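Local coordinates for protein tyrosinase (Aspergillus oryzae, PDB 6JU8) that probably oxidises L-tyrosine and L-dopa to L-dopaquinone with molecular oxygen, using a dinuclear copper centre, at residues I385-N390 / K430-L435; P21-I26 / V109-Y114; W225-P230 / L242-N247. The protein carries 1 engineered substitution. One frame throughout, in Å; residues are numbered along the deposited sequence.

Contact 1. Residues I385-N390 / K430-L435; sequences IWQTVN and KDWRSL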
loop_
_atom_site.group_PDB
_atom_site.type_symbol
_atom_site.label_atom_id
_atom_site.label_comp_id
_atom_site.label_asym_id
_atom_site.label_seq_id
_atom_site.Cartn_x
_atom_site.Cartn_y
_atom_site.Cartn_z
ATOM N N ILE A 385 -16.158 23.065 18.600
ATOM C CA ILE A 385 -17.587 23.159 18.224
ATOM C C ILE A 385 -18.487 22.936 19.427
ATOM O O ILE A 385 -19.424 23.703 19.709
ATOM C CB ILE A 385 -17.943 22.139 17.124
ATOM C CG1 ILE A 385 -17.195 22.437 15.821
ATOM C CG2 ILE A 385 -19.457 22.100 16.911
ATOM C CD1 ILE A 385 -17.234 21.307 14.812
ATOM N N TRP A 386 -18.203 21.843 20.157
ATOM C CA TRP A 386 -19.081 21.492 21.277
ATOM C C TRP A 386 -18.998 22.580 22.332
ATOM O O TRP A 386 -20.030 22.955 22.908
ATOM C CB TRP A 386 -18.688 20.114 21.833
ATOM C CG TRP A 386 -19.645 19.616 22.867
ATOM C CD1 TRP A 386 -20.747 18.840 22.591
ATOM C CD2 TRP A 386 -19.648 19.837 24.286
ATOM N NE1 TRP A 386 -21.410 18.556 23.753
ATOM C CE2 TRP A 386 -20.760 19.157 24.815
ATOM C CE3 TRP A 386 -18.804 20.528 25.157
ATOM C CZ2 TRP A 386 -21.087 19.140 26.178
ATOM C CZ3 TRP A 386 -19.128 20.509 26.516
ATOM C CH2 TRP A 386 -20.238 19.835 27.019
ATOM N N GLN A 387 -17.802 23.122 22.591
ATOM C CA GLN A 387 -17.696 24.219 23.562
ATOM C C GLN A 387 -18.554 25.412 23.128
ATOM O O GLN A 387 -19.212 26.038 23.950
ATOM C CB GLN A 387 -16.260 24.684 23.713
ATOM C CG GLN A 387 -15.317 23.725 24.432
ATOM C CD GLN A 387 -13.939 24.362 24.471
ATOM O OE1 GLN A 387 -13.047 23.991 23.698
ATOM N NE2 GLN A 387 -13.749 25.361 25.326
ATOM N N THR A 388 -18.534 25.719 21.845
ATOM C CA THR A 388 -19.274 26.866 21.314
ATOM C C THR A 388 -20.764 26.752 21.589
ATOM O O THR A 388 -21.397 27.756 21.931
ATOM C CB THR A 388 -19.011 26.995 19.805
ATOM O OG1 THR A 388 -17.608 27.289 19.588
ATOM C CG2 THR A 388 -19.805 28.128 19.192
ATOM N N VAL A 389 -21.314 25.533 21.448
ATOM C CA VAL A 389 -22.758 25.392 21.646
ATOM C C VAL A 389 -23.113 24.859 23.031
ATOM O O VAL A 389 -24.299 24.639 23.309
ATOM C CB VAL A 389 -23.381 24.547 20.518
ATOM C CG1 VAL A 389 -23.102 25.219 19.179
ATOM C CG2 VAL A 389 -22.824 23.129 20.472
ATOM N N ASN A 390 -22.131 24.732 23.922
ATOM C CA ASN A 390 -22.337 24.338 25.320
ATOM C C ASN A 390 -21.502 25.211 26.243
ATOM O O ASN A 390 -20.717 24.750 27.053
ATOM C CB ASN A 390 -21.989 22.864 25.530
ATOM C CG ASN A 390 -22.942 21.938 24.813
ATOM O OD1 ASN A 390 -24.028 21.629 25.293
ATOM N ND2 ASN A 390 -22.558 21.531 23.611
ATOM N N LYS A 430 -8.817 26.713 27.396
ATOM C CA LYS A 430 -10.278 26.734 27.216
ATOM C C LYS A 430 -10.651 27.524 25.974
ATOM O O LYS A 430 -11.506 27.132 25.170
ATOM C CB LYS A 430 -10.918 27.351 28.472
ATOM C CG LYS A 430 -12.440 27.453 28.412
ATOM C CD LYS A 430 -12.958 28.418 29.471
ATOM C CE LYS A 430 -12.975 27.766 30.843
ATOM N NZ LYS A 430 -13.537 28.683 31.884
ATOM N N ASP A 431 -9.999 28.680 25.792
ATOM C CA ASP A 431 -10.183 29.437 24.553
ATOM C C ASP A 431 -9.044 29.083 23.601
ATOM O O ASP A 431 -7.912 29.550 23.801
ATOM C CB ASP A 431 -10.197 30.942 24.843
ATOM C CG ASP A 431 -10.491 31.758 23.598
ATOM O OD1 ASP A 431 -10.643 31.196 22.493
ATOM O OD2 ASP A 431 -10.542 32.996 23.731
ATOM N N TRP A 432 -9.320 28.243 22.632
ATOM C CA TRP A 432 -8.282 27.772 21.715
ATOM C C TRP A 432 -7.680 28.964 20.977
ATOM O O TRP A 432 -6.544 28.886 20.508
ATOM C CB TRP A 432 -8.845 26.702 20.763
ATOM C CG TRP A 432 -10.002 27.248 19.977
ATOM C CD1 TRP A 432 -9.938 27.855 18.752
ATOM C CD2 TRP A 432 -11.385 27.241 20.364
ATOM N NE1 TRP A 432 -11.219 28.232 18.365
ATOM C CE2 TRP A 432 -12.113 27.864 19.339
ATOM C CE3 TRP A 432 -12.061 26.765 21.505
ATOM C CZ2 TRP A 432 -13.506 28.027 19.391
ATOM C CZ3 TRP A 432 -13.438 26.935 21.550
ATOM C CH2 TRP A 432 -14.136 27.559 20.515
ATOM N N ARG A 433 -8.404 30.075 20.879
ATOM C CA ARG A 433 -7.903 31.223 20.135
ATOM C C ARG A 433 -6.718 31.849 20.853
ATOM O O ARG A 433 -5.929 32.596 20.264
ATOM C CB ARG A 433 -9.018 32.239 19.864
ATOM C CG ARG A 433 -10.046 31.694 18.874
ATOM C CD ARG A 433 -11.411 32.357 19.026
ATOM N NE ARG A 433 -12.054 31.789 20.217
ATOM C CZ ARG A 433 -13.269 31.323 20.438
ATOM N NH1 ARG A 433 -14.203 31.303 19.490
ATOM N NH2 ARG A 433 -13.589 30.855 21.647
ATOM N N SER A 434 -6.566 31.532 22.142
ATOM C CA SER A 434 -5.378 32.062 22.823
ATOM C C SER A 434 -4.106 31.426 22.277
ATOM O O SER A 434 -3.028 31.968 22.509
ATOM C CB SER A 434 -5.461 31.840 24.333
ATOM O OG SER A 434 -5.426 30.461 24.603
ATOM N N LEU A 435 -4.224 30.303 21.565
ATOM C CA LEU A 435 -3.086 29.635 20.930
ATOM C C LEU A 435 -2.921 30.083 19.482
ATOM O O LEU A 435 -2.141 29.514 18.728
ATOM C CB LEU A 435 -3.283 28.109 21.012
ATOM C CG LEU A 435 -3.358 27.556 22.440
ATOM C CD1 LEU A 435 -3.785 26.094 22.441
ATOM C CD2 LEU A 435 -2.011 27.758 23.128
HETATM O O HOH W 1 -16.812 29.947 19.824
#
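The side-chain amide of Gln-387 makes the direct hydrogen bond between the two segments: NE2 donates to Lys-430 O at 2.9 Å. The bond is nearly straight, with an N-H...O angle of 163°. Beyond CG the glutamine chain is extended, which carries the amide from the helix across to the loop. Its other end is held too, since OE1 accepts from Arg-108 NH1, so both ends of the amide fix its rotation.

A second, wetter link uses a water that donates to Thr-388 OG1 at 2.8 Å and accepts from Arg-433 NH1 at 3.0 Å, the threonine hydroxyl being bonded also to Ala-384 O, one turn back in helix 371-389. This helix carries the copper ligand His-376, while Arg-108 directly follows the ligand His-107 in helix 103-129; the loop 430-435 thus packs over the copper-binding helix core of the tyrosinase fold.

Van der Waals contact centres on the Trp-432 indole, whose NE1 bonds to Asp-438 OD1. Gln-387 OE1 comes obliquely within 3.7 Å of CZ3, the amide turned 76° from the ring, and Thr-388 OG1 meets the ring edge 3.6 Å from CH2. Charge pairing stays within the loop: Asp-431 OD1 takes Arg-433 NE at 2.7 Å and Arg-433 N in an Asx turn, holding the guanidinium over one indole face.

Contact 2. Residues P21-I26 / V109-Y114; sequences PIRKDI and VYVTLY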
loop_
_atom_site.group_PDB
_atom_site.type_symbol
_atom_site.label_atom_id
_atom_site.label_comp_id
_atom_site.label_asym_id
_atom_site.label_seq_id
_atom_site.Cartn_x
_atom_site.Cartn_y
_atom_site.Cartn_z
ATOM N N PRO A 21 -5.621 32.986 12.162
ATOM C CA PRO A 21 -5.699 32.112 10.974
ATOM C C PRO A 21 -6.358 30.778 11.299
ATOM O O PRO A 21 -6.356 30.247 12.410
ATOM C CB PRO A 21 -4.224 31.932 10.614
ATOM C CG PRO A 21 -3.569 33.174 11.163
ATOM C CD PRO A 21 -4.224 33.310 12.517
ATOM N N ILE A 22 -6.961 30.204 10.254
ATOM C CA ILE A 22 -7.790 29.015 10.429
ATOM C C ILE A 22 -7.086 27.734 10.016
ATOM O O ILE A 22 -6.335 27.618 9.035
ATOM C CB ILE A 22 -9.107 29.163 9.652
ATOM C CG1 ILE A 22 -8.965 29.033 8.137
ATOM C CG2 ILE A 22 -9.787 30.487 9.995
ATOM C CD1 ILE A 22 -10.295 28.860 7.431
ATOM N N ARG A 23 -7.357 26.697 10.809
ATOM C CA ARG A 23 -7.026 25.309 10.490
ATOM C C ARG A 23 -8.084 24.817 9.499
ATOM O O ARG A 23 -9.261 24.738 9.892
ATOM C CB ARG A 23 -7.023 24.471 11.769
ATOM C CG ARG A 23 -5.811 24.739 12.657
ATOM C CD ARG A 23 -5.933 24.013 13.990
ATOM N NE ARG A 23 -4.702 24.167 14.786
ATOM C CZ ARG A 23 -4.512 23.539 15.940
ATOM N NH1 ARG A 23 -5.465 22.740 16.420
ATOM N NH2 ARG A 23 -3.389 23.707 16.623
ATOM N N LYS A 24 -7.648 24.493 8.287
ATOM C CA LYS A 24 -8.554 24.124 7.208
ATOM C C LYS A 24 -8.732 22.626 7.082
ATOM O O LYS A 24 -7.894 21.832 7.526
ATOM C CB LYS A 24 -7.983 24.671 5.883
ATOM C CG LYS A 24 -7.933 26.193 5.873
ATOM C CD LYS A 24 -7.306 26.713 4.577
ATOM C CE LYS A 24 -7.591 28.187 4.378
ATOM N NZ LYS A 24 -6.954 28.670 3.120
ATOM N N ASP A 25 -9.830 22.212 6.447
ATOM C CA ASP A 25 -10.046 20.807 6.096
ATOM C C ASP A 25 -8.954 20.401 5.122
ATOM O O ASP A 25 -8.715 21.060 4.116
ATOM C CB ASP A 25 -11.436 20.681 5.486
ATOM C CG ASP A 25 -11.808 19.304 4.986
ATOM O OD1 ASP A 25 -11.000 18.653 4.291
ATOM O OD2 ASP A 25 -12.959 18.897 5.269
ATOM N N ILE A 26 -8.235 19.337 5.456
ATOM C CA ILE A 26 -7.051 19.031 4.658
ATOM C C ILE A 26 -7.377 18.676 3.218
ATOM O O ILE A 26 -6.522 18.877 2.349
ATOM C CB ILE A 26 -6.238 17.901 5.327
ATOM C CG1 ILE A 26 -4.848 17.840 4.679
ATOM C CG2 ILE A 26 -6.995 16.584 5.299
ATOM C CD1 ILE A 26 -3.850 16.943 5.341
ATOM N N VAL A 109 -3.149 20.808 23.588
ATOM C CA VAL A 109 -1.781 21.331 23.700
ATOM C C VAL A 109 -0.836 20.539 22.815
ATOM O O VAL A 109 0.052 21.111 22.152
ATOM C CB VAL A 109 -1.315 21.321 25.168
ATOM C CG1 VAL A 109 0.105 21.899 25.274
ATOM C CG2 VAL A 109 -2.227 22.119 26.099
ATOM N N TYR A 110 -0.985 19.217 22.752
ATOM C CA TYR A 110 -0.088 18.373 21.945
ATOM C C TYR A 110 -0.147 18.764 20.482
ATOM O O TYR A 110 0.910 18.889 19.834
ATOM C CB TYR A 110 -0.507 16.923 22.126
ATOM C CG TYR A 110 0.462 15.857 21.679
ATOM C CD1 TYR A 110 1.838 16.013 21.720
ATOM C CD2 TYR A 110 -0.039 14.632 21.226
ATOM C CE1 TYR A 110 2.702 15.003 21.325
ATOM C CE2 TYR A 110 0.808 13.591 20.859
ATOM C CZ TYR A 110 2.183 13.792 20.889
ATOM O OH TYR A 110 2.988 12.739 20.512
ATOM N N VAL A 111 -1.361 18.957 19.954
ATOM C CA VAL A 111 -1.500 19.333 18.535
ATOM C C VAL A 111 -0.871 20.706 18.286
ATOM O O VAL A 111 -0.229 20.920 17.254
ATOM C CB VAL A 111 -2.976 19.326 18.132
ATOM C CG1 VAL A 111 -3.183 19.922 16.726
ATOM C CG2 VAL A 111 -3.532 17.904 18.162
ATOM N N THR A 112 -1.017 21.629 19.233
ATOM C CA THR A 112 -0.440 22.962 19.095
ATOM C C THR A 112 1.083 22.892 19.122
ATOM O O THR A 112 1.760 23.616 18.381
ATOM C CB THR A 112 -0.935 23.857 20.239
ATOM O OG1 THR A 112 -2.352 24.029 20.095
ATOM C CG2 THR A 112 -0.318 25.250 20.189
ATOM N N LEU A 113 1.670 22.029 19.940
ATOM C CA LEU A 113 3.121 21.837 19.924
ATOM C C LEU A 113 3.582 21.440 18.522
ATOM O O LEU A 113 4.551 21.980 17.993
ATOM C CB LEU A 113 3.516 20.768 20.951
ATOM C CG LEU A 113 4.905 20.162 20.865
ATOM C CD1 LEU A 113 5.997 21.215 21.067
ATOM C CD2 LEU A 113 5.092 19.028 21.871
ATOM N N TYR A 114 2.912 20.452 17.929
ATOM C CA TYR A 114 3.299 19.953 16.602
ATOM C C TYR A 114 3.208 21.077 15.573
ATOM O O TYR A 114 4.127 21.276 14.783
ATOM C CB TYR A 114 2.365 18.835 16.218
ATOM C CG TYR A 114 2.621 18.018 14.983
ATOM C CD1 TYR A 114 3.739 17.216 14.840
ATOM C CD2 TYR A 114 1.675 18.011 13.955
ATOM C CE1 TYR A 114 3.959 16.445 13.708
ATOM C CE2 TYR A 114 1.871 17.229 12.834
ATOM C CZ TYR A 114 3.006 16.457 12.710
ATOM O OH TYR A 114 3.167 15.675 11.596
#
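The guanidinium of Arg-23, which rests against Val-111 and Thr-112, is gripped by several groups at once: NE forms a salt bridge with Glu-115 OE1, the next residue of helix 103-129, NH1 is hydrogen-bonded to Tyr-439 OH, and the aromatic ring of Tyr-437 adds a cation-pi contact. The charge is buried, and no hydrogen bond from it reaches residues 109-114.

What passes between the two segments is therefore close packing. Val-111 CG1 approaches the guanidinium obliquely, 3.6 Å from Arg-23 NH1 and 3.8 Å from Arg-23 NH2. Thr-112 CA lies at the guanidinium edge, in its plane. The Thr-112 hydroxyl comes near without bonding, OG1 lying 3.6 Å from Arg-23 NH2; its hydrogen bond goes to Arg-108 O, one turn earlier in the helix. Arg-23 can span the gap because its chain is stretched out from CG to NE (chi2 173°, chi3 174°), bridging backbones whose closest CA atoms, Arg-23 CA and Thr-112 CA, are 11.1 Å apart.

Val-111 also touches His-376, a copper ligand, which puts the valine in the second shell and Arg-23 one layer behind it. From a segment pinned by backbone hydrogen bonds to Asp-438 and leading into helix 26-34, which Asp-25 N-caps, Arg-23 reaches inward past Cys-377 of helix 371-389 to pack its tip on helix 103-129.

Contact 3. Residues W225-P230 / L242-N247; sequences WSFDLP and LLENYN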
loop_
_atom_site.group_PDB
_atom_site.type_symbol
_atom_site.label_atom_id
_atom_site.label_comp_id
_atom_site.label_asym_id
_atom_site.label_seq_id
_atom_site.Cartn_x
_atom_site.Cartn_y
_atom_site.Cartn_z
ATOM N N TRP A 225 -8.179 -12.690 24.006
ATOM C CA TRP A 225 -6.859 -13.338 24.063
ATOM C C TRP A 225 -5.781 -12.293 23.818
ATOM O O TRP A 225 -6.024 -11.313 23.112
ATOM C CB TRP A 225 -6.701 -14.413 22.981
ATOM C CG TRP A 225 -7.488 -15.651 23.287
ATOM C CD1 TRP A 225 -8.191 -15.951 24.418
ATOM C CD2 TRP A 225 -7.618 -16.778 22.412
ATOM N NE1 TRP A 225 -8.767 -17.189 24.306
ATOM C CE2 TRP A 225 -8.429 -17.722 23.082
ATOM C CE3 TRP A 225 -7.124 -17.060 21.138
ATOM C CZ2 TRP A 225 -8.771 -18.953 22.514
ATOM C CZ3 TRP A 225 -7.458 -18.281 20.566
ATOM C CH2 TRP A 225 -8.266 -19.205 21.255
ATOM N N SER A 226 -4.599 -12.536 24.339
ATOM C CA SER A 226 -3.481 -11.605 24.234
ATOM C C SER A 226 -2.642 -11.820 22.979
ATOM O O SER A 226 -2.316 -12.957 22.640
ATOM C CB SER A 226 -2.552 -11.809 25.439
ATOM O OG SER A 226 -3.237 -11.624 26.660
ATOM N N PHE A 227 -2.262 -10.719 22.326
ATOM C CA PHE A 227 -1.360 -10.741 21.180
ATOM C C PHE A 227 -0.294 -9.669 21.355
ATOM O O PHE A 227 -0.619 -8.563 21.778
ATOM C CB PHE A 227 -2.134 -10.503 19.870
ATOM C CG PHE A 227 -3.084 -11.646 19.619
ATOM C CD1 PHE A 227 -2.705 -12.801 18.955
ATOM C CD2 PHE A 227 -4.365 -11.563 20.139
ATOM C CE1 PHE A 227 -3.584 -13.863 18.815
ATOM C CE2 PHE A 227 -5.250 -12.623 19.988
ATOM C CZ PHE A 227 -4.865 -13.763 19.325
ATOM N N ASP A 228 0.945 -10.010 21.016
ATOM C CA ASP A 228 2.028 -9.044 21.019
ATOM C C ASP A 228 2.205 -8.455 19.626
ATOM O O ASP A 228 2.769 -9.047 18.696
ATOM C CB ASP A 228 3.303 -9.716 21.529
ATOM C CG ASP A 228 3.172 -10.206 22.960
ATOM O OD1 ASP A 228 2.754 -9.394 23.806
ATOM O OD2 ASP A 228 3.449 -11.385 23.244
ATOM N N LEU A 229 1.623 -7.268 19.430
ATOM C CA LEU A 229 1.699 -6.631 18.097
ATOM C C LEU A 229 3.142 -6.308 17.805
ATOM O O LEU A 229 3.779 -5.648 18.636
ATOM C CB LEU A 229 0.866 -5.338 18.136
ATOM C CG LEU A 229 -0.629 -5.505 18.458
ATOM C CD1 LEU A 229 -1.337 -4.160 18.441
ATOM C CD2 LEU A 229 -1.230 -6.462 17.441
ATOM N N PRO A 230 3.676 -6.787 16.682
ATOM C CA PRO A 230 5.133 -6.736 16.461
ATOM C C PRO A 230 5.703 -5.420 15.959
ATOM O O PRO A 230 6.463 -5.372 14.983
ATOM C CB PRO A 230 5.352 -7.833 15.411
ATOM C CG PRO A 230 4.077 -7.821 14.593
ATOM C CD PRO A 230 2.992 -7.554 15.618
ATOM N N LEU A 242 0.102 -5.456 9.399
ATOM C CA LEU A 242 0.629 -6.502 10.279
ATOM C C LEU A 242 -0.406 -7.587 10.516
ATOM O O LEU A 242 -1.450 -7.312 11.131
ATOM C CB LEU A 242 1.030 -5.936 11.655
ATOM C CG LEU A 242 1.943 -4.704 11.588
ATOM C CD1 LEU A 242 2.304 -4.247 13.009
ATOM C CD2 LEU A 242 3.184 -4.958 10.748
ATOM N N LEU A 243 -0.120 -8.777 10.024
ATOM C CA LEU A 243 -1.020 -9.921 10.126
ATOM C C LEU A 243 -0.265 -11.068 10.806
ATOM O O LEU A 243 0.911 -11.301 10.486
ATOM C CB LEU A 243 -1.524 -10.365 8.755
ATOM C CG LEU A 243 -2.625 -9.554 8.065
ATOM C CD1 LEU A 243 -2.213 -8.132 7.750
ATOM C CD2 LEU A 243 -3.058 -10.286 6.783
ATOM N N GLU A 244 -0.928 -11.759 11.725
ATOM C CA GLU A 244 -0.308 -12.893 12.392
ATOM C C GLU A 244 0.113 -13.952 11.378
ATOM O O GLU A 244 -0.608 -14.175 10.401
ATOM C CB GLU A 244 -1.265 -13.442 13.460
ATOM C CG GLU A 244 -0.571 -14.371 14.440
ATOM C CD GLU A 244 -1.392 -14.844 15.615
ATOM O OE1 GLU A 244 -0.760 -15.142 16.656
ATOM O OE2 GLU A 244 -2.608 -15.021 15.473
ATOM N N ASN A 245 1.265 -14.577 11.586
ATOM C CA ASN A 245 1.748 -15.691 10.780
ATOM C C ASN A 245 2.084 -15.273 9.348
ATOM O O ASN A 245 1.991 -16.054 8.398
ATOM C CB ASN A 245 0.754 -16.856 10.799
ATOM C CG ASN A 245 0.718 -17.461 12.200
ATOM O OD1 ASN A 245 1.785 -17.754 12.748
ATOM N ND2 ASN A 245 -0.488 -17.650 12.729
ATOM N N TYR A 246 2.463 -14.004 9.219
ATOM C CA TYR A 246 3.146 -13.478 8.048
ATOM C C TYR A 246 4.630 -13.318 8.346
ATOM O O TYR A 246 5.055 -13.027 9.451
ATOM C CB TYR A 246 2.529 -12.161 7.578
ATOM C CG TYR A 246 1.310 -12.401 6.718
ATOM C CD1 TYR A 246 0.177 -13.061 7.199
ATOM C CD2 TYR A 246 1.299 -11.972 5.397
ATOM C CE1 TYR A 246 -0.926 -13.281 6.381
ATOM C CE2 TYR A 246 0.211 -12.190 4.582
ATOM C CZ TYR A 246 -0.900 -12.843 5.074
ATOM O OH TYR A 246 -1.972 -13.025 4.225
ATOM N N ASN A 247 5.432 -13.510 7.300
ATOM C CA ASN A 247 6.879 -13.334 7.419
ATOM C C ASN A 247 7.231 -11.939 7.928
ATOM O O ASN A 247 6.650 -10.949 7.464
ATOM C CB ASN A 247 7.532 -13.597 6.062
ATOM C CG ASN A 247 9.047 -13.621 6.115
ATOM O OD1 ASN A 247 9.692 -12.589 6.221
ATOM N ND2 ASN A 247 9.610 -14.829 6.088
#
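Pro-230 and Leu-242 bring the two backbones closest, their CA atoms 7.7 Å apart, while Phe-227 CA and Glu-244 CA are 9.1 Å from each other; no hydrogen bond crosses between the segments. Residues 225-229 form one strand of a beta hairpin, paired antiparallel with strand 218-222. Facing it, residues 242-247 run as an irregular loop with a type II beta turn from Leu-243 to Tyr-246, in which Asn-245 takes a positive phi of 67° and the closing bond from Tyr-246 N to Leu-243 O is weak, at 3.4 Å. Leu-243 O also accepts from Trp-251 NE1, tying the turn to helix 248-251, which Asn-247 N-caps.

Two side-chain pairs fill the gap. The apolar one is loose: Pro-230 CD meets Leu-242 CD1 at 4.3 Å, and Trp-251 touches both residues, while Phe-344 lies against the proline. The whole lies far from the copper site. Asn-245 and Tyr-246, on the turn, reach the second subunit, where Tyr-246 OH bonds to Glu-167 and Asn-245 O to Arg-169 of that other chain.

The second pair sets a carboxylate against an aromatic rim. With CG opposite the backbone N (chi1 -165°) and the chain extended beyond it, Glu-244 stretches toward the hairpin and crosses Phe-227 at about a right angle. The carboxylate plane stands 82° from the ring plane. Glu-244 OE1 lies in the plane of the ring at its edge, 3.8 Å from Phe-227 CD1, while OE2 approaches obliquely to 3.7 Å from CE1.

How the contacts relate
Along the chain contact 2 comes first, then contact 3, then contact 1, each closing before the next opens. Contacts 1 and 2 are neighbours, centres 14 Å apart, and touch where Leu-435 CD1 lies 3.4 Å from Thr-112 OG1. Contact 1 is built on helix 371-389 and contact 2 on helix 103-129, each touching the other's helix; the two helices supply ligands to the two coppers. Together the pair brings the N-terminal segment and a late loop onto the catalytic core. Contact 3 is remote, its centre 34 Å from that of contact 2 and 41 Å from that of contact 1, across the chain's centre; it belongs to a peripheral hairpin region beside the second subunit.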